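Local atomic coordinates of surface presentation of antigens protein SpaS (Shigella flexneri, PDB entry 2VT1), a protein that acts as the specificity switch of the Shigella type III secretion system and is required for secretion of the Ipa proteins and for host-cell invasion. Residues 2-8 / 20-26; 15-19 / 68-72. The contacts are given in a common frame with arbitrary orientation. Residue numbers count along the deposited sequence, not the author numbering.

Both contacts lie in the cytoplasmic domain of this inner-membrane protein, their centres about 16 Å apart and on opposite sides of the chain's centre. Contact 1 pairs strands 4-9 and 19-25 as a hairpin; contact 2 sets the end of the connection between those strands against the first turn of helix 68-80. Along the chain the segments interleave: 2-8, 15-19, 20-26, then 68-72. Ile8 joins the two contacts, since its CG2 lies 3.8 Å from Pro18 CB and 4.0 Å from Val71 CG1. Ile8 thus carries the apolar packing of the sheet over to the C-terminal helix, although the helix begins more than 40 residues after the hairpin ends.

Contact 1. Residues 2-8 / 20-26; sequences THIAIGI and ISLIETN
Residues 4-8 and 20-25 are antiparallel strands, extended except at Ser21 (phi/psi -94/-14), their axes 4.6 Å apart at closest and 173° apart in direction. Ile4 pairs with Thr25 and Ile6 with Ile23 at non-hydrogen-bonded positions; Ala5 and Glu24 form the hydrogen-bonded pair between them (Ala5 N to Glu24 O 2.9 Å, Glu24 N to Ala5 O 3.0 Å). A beta bulge then shifts the register by one: Gly7 N donates to Leu22 O at 3.0 Å and Gly7 O accepts from Ser21 N at 3.1 Å, so Ile8 pairs with Ile20. In this beta hairpin the first strand also pairs, through Ile6-Ile8, antiparallel to a separate SpaS chain, probably the N-terminal piece left by the Asn-Pro autocleavage known in the FlhB/YscU family. On the isoleucine face, Ile6 (mm) has Ile6 CD1 3.6 Å from Ile23 CG2 and Ile6 CG2 3.8 Å from Ile20 CG2; Tyr54 of helix 47-56 packs against Ile4, Ile23 and Thr25. Ala5 and Glu24 face helix 26-38.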
loop_
_atom_site.group_PDB
_atom_site.type_symbol
_atom_site.label_atom_id
_atom_site.label_comp_id
_atom_site.label_asym_id
_atom_site.label_seq_id
_atom_site.Cartn_x
_atom_site.Cartn_y
_atom_site.Cartn_z
ATOM N N THR B 2 9.624 1.628 12.663
ATOM C CA THR B 2 8.661 2.420 13.423
ATOM C C THR B 2 7.414 2.740 12.577
ATOM O O THR B 2 6.290 2.521 13.033
ATOM C CB THR B 2 9.281 3.721 13.987
ATOM O OG1 THR B 2 10.624 3.467 14.414
ATOM C CG2 THR B 2 8.463 4.240 15.174
ATOM N N HIS B 3 7.596 3.256 11.362
ATOM C CA HIS B 3 6.452 3.538 10.497
ATOM C C HIS B 3 6.622 2.895 9.138
ATOM O O HIS B 3 7.706 2.939 8.554
ATOM C CB HIS B 3 6.227 5.036 10.343
ATOM C CG HIS B 3 5.914 5.720 11.630
ATOM N ND1 HIS B 3 6.814 6.541 12.272
ATOM C CD2 HIS B 3 4.812 5.678 12.414
ATOM C CE1 HIS B 3 6.277 6.981 13.395
ATOM N NE2 HIS B 3 5.058 6.481 13.498
ATOM N N ILE B 4 5.539 2.282 8.668
ATOM C CA ILE B 4 5.516 1.548 7.399
ATOM C C ILE B 4 4.317 2.004 6.530
ATOM O O ILE B 4 3.218 2.235 7.027
ATOM C CB ILE B 4 5.413 0.018 7.633
ATOM C CG1 ILE B 4 6.646 -0.521 8.361
ATOM C CG2 ILE B 4 5.233 -0.711 6.315
ATOM C CD1 ILE B 4 6.440 -1.895 8.966
ATOM N N ALA B 5 4.547 2.152 5.232
ATOM C CA ALA B 5 3.474 2.422 4.285
ATOM C C ALA B 5 3.645 1.481 3.098
ATOM O O ALA B 5 4.710 1.436 2.495
ATOM C CB ALA B 5 3.521 3.866 3.826
ATOM N N ILE B 6 2.606 0.711 2.789
ATOM C CA ILE B 6 2.629 -0.181 1.624
ATOM C C ILE B 6 1.446 0.189 0.736
ATOM O O ILE B 6 0.267 0.166 1.151
ATOM C CB ILE B 6 2.551 -1.702 2.000
ATOM C CG1 ILE B 6 3.413 -2.046 3.231
ATOM C CG2 ILE B 6 2.885 -2.587 0.774
ATOM C CD1 ILE B 6 4.931 -2.241 3.008
ATOM N N GLY B 7 1.774 0.568 -0.488
ATOM C CA GLY B 7 0.783 0.910 -1.461
ATOM C C GLY B 7 0.313 -0.363 -2.125
ATOM O O GLY B 7 1.116 -1.250 -2.398
ATOM N N ILE B 8 -0.988 -0.454 -2.374
ATOM C CA ILE B 8 -1.578 -1.639 -2.998
ATOM C C ILE B 8 -2.443 -1.280 -4.205
ATOM O O ILE B 8 -3.362 -0.468 -4.132
ATOM C CB ILE B 8 -2.422 -2.460 -2.010
ATOM C CG1 ILE B 8 -1.606 -2.848 -0.784
ATOM C CG2 ILE B 8 -2.956 -3.711 -2.687
ATOM C CD1 ILE B 8 -0.597 -3.904 -1.029
ATOM N N ILE B 20 2.133 -4.598 -5.076
ATOM C CA ILE B 20 2.744 -3.581 -4.211
ATOM C C ILE B 20 3.400 -2.467 -5.034
ATOM O O ILE B 20 4.386 -2.707 -5.722
ATOM C CB ILE B 20 3.806 -4.198 -3.269
ATOM C CG1 ILE B 20 3.137 -5.140 -2.256
ATOM C CG2 ILE B 20 4.620 -3.066 -2.573
ATOM C CD1 ILE B 20 4.098 -6.033 -1.492
ATOM N N SER B 21 2.840 -1.263 -4.935
ATOM C CA SER B 21 3.277 -0.082 -5.691
ATOM C C SER B 21 4.279 0.821 -4.954
ATOM O O SER B 21 4.888 1.704 -5.555
ATOM C CB SER B 21 2.061 0.771 -6.025
ATOM O OG SER B 21 1.308 1.051 -4.854
ATOM N N LEU B 22 4.425 0.629 -3.653
ATOM C CA LEU B 22 5.368 1.422 -2.890
ATOM C C LEU B 22 5.587 0.778 -1.533
ATOM O O LEU B 22 4.701 0.133 -0.975
ATOM C CB LEU B 22 4.898 2.893 -2.775
ATOM C CG LEU B 22 3.788 3.337 -1.806
ATOM C CD1 LEU B 22 4.340 3.616 -0.419
ATOM C CD2 LEU B 22 3.107 4.577 -2.327
ATOM N N ILE B 23 6.799 0.914 -1.041
ATOM C CA ILE B 23 7.112 0.555 0.324
ATOM C C ILE B 23 7.999 1.643 0.888
ATOM O O ILE B 23 9.120 1.833 0.424
ATOM C CB ILE B 23 7.872 -0.772 0.439
ATOM C CG1 ILE B 23 7.081 -1.922 -0.207
ATOM C CG2 ILE B 23 8.156 -1.073 1.915
ATOM C CD1 ILE B 23 7.687 -3.308 0.026
ATOM N N GLU B 24 7.492 2.361 1.882
ATOM C CA GLU B 24 8.290 3.384 2.553
ATOM C C GLU B 24 8.218 3.164 4.064
ATOM O O GLU B 24 7.318 2.485 4.553
ATOM C CB GLU B 24 7.805 4.792 2.190
ATOM C CG GLU B 24 7.793 5.095 0.700
ATOM C CD GLU B 24 9.180 5.153 0.072
ATOM O OE1 GLU B 24 10.152 5.514 0.773
ATOM O OE2 GLU B 24 9.297 4.863 -1.137
ATOM N N THR B 25 9.189 3.710 4.791
ATOM C CA THR B 25 9.265 3.541 6.222
ATOM C C THR B 25 9.532 4.886 6.897
ATOM O O THR B 25 9.987 5.842 6.266
ATOM C CB THR B 25 10.423 2.554 6.628
ATOM O OG1 THR B 25 11.695 3.105 6.240
ATOM C CG2 THR B 25 10.253 1.191 5.973
ATOM N N ASN B 26 9.235 4.943 8.191
ATOM C CA ASN B 26 9.527 6.102 9.031
ATOM C C ASN B 26 8.995 7.428 8.500
ATOM O O ASN B 26 7.809 7.550 8.255
ATOM C CB ASN B 26 11.025 6.152 9.324
ATOM C CG ASN B 26 11.471 4.990 10.189
ATOM O OD1 ASN B 26 10.715 4.540 11.058
ATOM N ND2 ASN B 26 12.682 4.481 9.944
#

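Contact 2. Residues 15-19 / 68-72; sequences APAPF and LDEVL
Pro18, the residue with the largest area buried by the contact, 70 Å², directs its CA-to-CB bond at the helix from an irregular segment that leads into strand 19-25. Its backbone is extended (phi/psi -62/163) and its ring, C-gamma exo, rests against the first turn of helix 68-80: Pro18 CG is 3.6 Å from Val71 CG1, and Pro18 CD is 3.7 Å from Leu68 CD2. Leu68, second in buried area, is fully extended (tt); its CA-to-CB bond points sideways, but the end of the side chain reaches the segment. Leu68 CG lies 3.8 Å from Ala17 CA and 4.0 Å from Ala17 CB, and Leu68 CD2 approaches Pro16 O at 3.5 Å. Pro16 (phi/psi -79/-7) marks the bend before Ala17 extends. The closest CA pair is Ala17-Leu68, 5.7 Å apart. Leu72 N donates to Leu68 O at 2.8 Å, evidence of the helical turn; the i, i+3 spacing sets Leu68 and Val71 on the same side, both touching Pro18. Ile8 and Phe10 also touch Pro18, and Leu49 and Leu53 of helix 47-56 meet Val71. The 220 Å² of van der Waals contact is the packing of the hairpin connection on the C-terminal helix in the cytoplasmic domain of the FlhB/YscU/SpaS exporter family.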
loop_
_atom_site.group_PDB
_atom_site.type_symbol
_atom_site.label_atom_id
_atom_site.label_comp_id
_atom_site.label_asym_id
_atom_site.label_seq_id
_atom_site.Cartn_x
_atom_site.Cartn_y
_atom_site.Cartn_z
ATOM N N ALA B 15 -3.687 -10.391 -12.932
ATOM C CA ALA B 15 -3.417 -11.487 -12.018
ATOM C C ALA B 15 -4.346 -11.393 -10.819
ATOM O O ALA B 15 -4.859 -10.315 -10.502
ATOM C CB ALA B 15 -1.967 -11.483 -11.578
ATOM N N PRO B 16 -4.581 -12.536 -10.154
ATOM C CA PRO B 16 -5.494 -12.600 -9.014
ATOM C C PRO B 16 -4.851 -12.073 -7.735
ATOM O O PRO B 16 -5.524 -11.914 -6.722
ATOM C CB PRO B 16 -5.815 -14.094 -8.903
ATOM C CG PRO B 16 -4.627 -14.786 -9.473
ATOM C CD PRO B 16 -4.022 -13.857 -10.501
ATOM N N ALA B 17 -3.559 -11.788 -7.797
ATOM C CA ALA B 17 -2.838 -11.242 -6.661
ATOM C C ALA B 17 -2.752 -9.727 -6.753
ATOM O O ALA B 17 -2.548 -9.189 -7.846
ATOM C CB ALA B 17 -1.447 -11.830 -6.604
ATOM N N PRO B 18 -2.906 -9.037 -5.604
ATOM C CA PRO B 18 -2.653 -7.590 -5.491
ATOM C C PRO B 18 -1.200 -7.249 -5.804
ATOM O O PRO B 18 -0.363 -8.119 -5.783
ATOM C CB PRO B 18 -2.981 -7.280 -4.017
ATOM C CG PRO B 18 -3.901 -8.388 -3.584
ATOM C CD PRO B 18 -3.431 -9.607 -4.352
ATOM N N PHE B 19 -0.905 -5.989 -6.074
ATOM C CA PHE B 19 0.427 -5.578 -6.508
ATOM C C PHE B 19 0.921 -4.451 -5.604
ATOM O O PHE B 19 0.199 -3.492 -5.362
ATOM C CB PHE B 19 0.351 -5.114 -7.967
ATOM C CG PHE B 19 1.607 -4.456 -8.492
ATOM C CD1 PHE B 19 2.507 -5.168 -9.256
ATOM C CD2 PHE B 19 1.850 -3.122 -8.269
ATOM C CE1 PHE B 19 3.639 -4.573 -9.763
ATOM C CE2 PHE B 19 2.994 -2.514 -8.775
ATOM C CZ PHE B 19 3.880 -3.236 -9.530
ATOM N N LEU B 68 -1.784 -13.330 -0.191
ATOM C CA LEU B 68 -2.755 -12.817 -1.134
ATOM C C LEU B 68 -4.145 -12.507 -0.529
ATOM O O LEU B 68 -4.682 -11.411 -0.698
ATOM C CB LEU B 68 -2.891 -13.853 -2.238
ATOM C CG LEU B 68 -3.462 -13.438 -3.583
ATOM C CD1 LEU B 68 -3.470 -14.658 -4.498
ATOM C CD2 LEU B 68 -4.858 -12.840 -3.437
ATOM N N ASP B 69 -4.736 -13.485 0.141
ATOM C CA ASP B 69 -6.079 -13.342 0.723
ATOM C C ASP B 69 -6.131 -12.334 1.876
ATOM O O ASP B 69 -7.117 -11.646 2.066
ATOM C CB ASP B 69 -6.564 -14.701 1.250
ATOM C CG ASP B 69 -7.521 -15.403 0.300
ATOM O OD1 ASP B 69 -7.218 -16.553 -0.092
ATOM O OD2 ASP B 69 -8.572 -14.816 -0.059
ATOM N N GLU B 70 -5.076 -12.271 2.669
ATOM C CA GLU B 70 -5.007 -11.306 3.771
ATOM C C GLU B 70 -5.016 -9.879 3.232
ATOM O O GLU B 70 -5.524 -8.971 3.886
ATOM C CB GLU B 70 -3.750 -11.541 4.615
ATOM C CG GLU B 70 -3.678 -10.675 5.865
ATOM C CD GLU B 70 -2.528 -11.046 6.791
ATOM O OE1 GLU B 70 -1.778 -12.001 6.476
ATOM O OE2 GLU B 70 -2.381 -10.377 7.840
ATOM N N VAL B 71 -4.447 -9.687 2.038
ATOM C CA VAL B 71 -4.415 -8.366 1.417
ATOM C C VAL B 71 -5.727 -8.101 0.703
ATOM O O VAL B 71 -6.300 -7.032 0.801
ATOM C CB VAL B 71 -3.232 -8.223 0.430
ATOM C CG1 VAL B 71 -3.337 -6.915 -0.323
ATOM C CG2 VAL B 71 -1.903 -8.283 1.186
ATOM N N LEU B 72 -6.209 -9.110 -0.004
ATOM C CA LEU B 72 -7.421 -9.006 -0.771
ATOM C C LEU B 72 -8.650 -8.731 0.113
ATOM O O LEU B 72 -9.595 -8.077 -0.318
ATOM C CB LEU B 72 -7.613 -10.289 -1.578
ATOM C CG LEU B 72 -8.659 -10.243 -2.677
ATOM C CD1 LEU B 72 -8.448 -9.025 -3.568
ATOM C CD2 LEU B 72 -8.568 -11.537 -3.480
#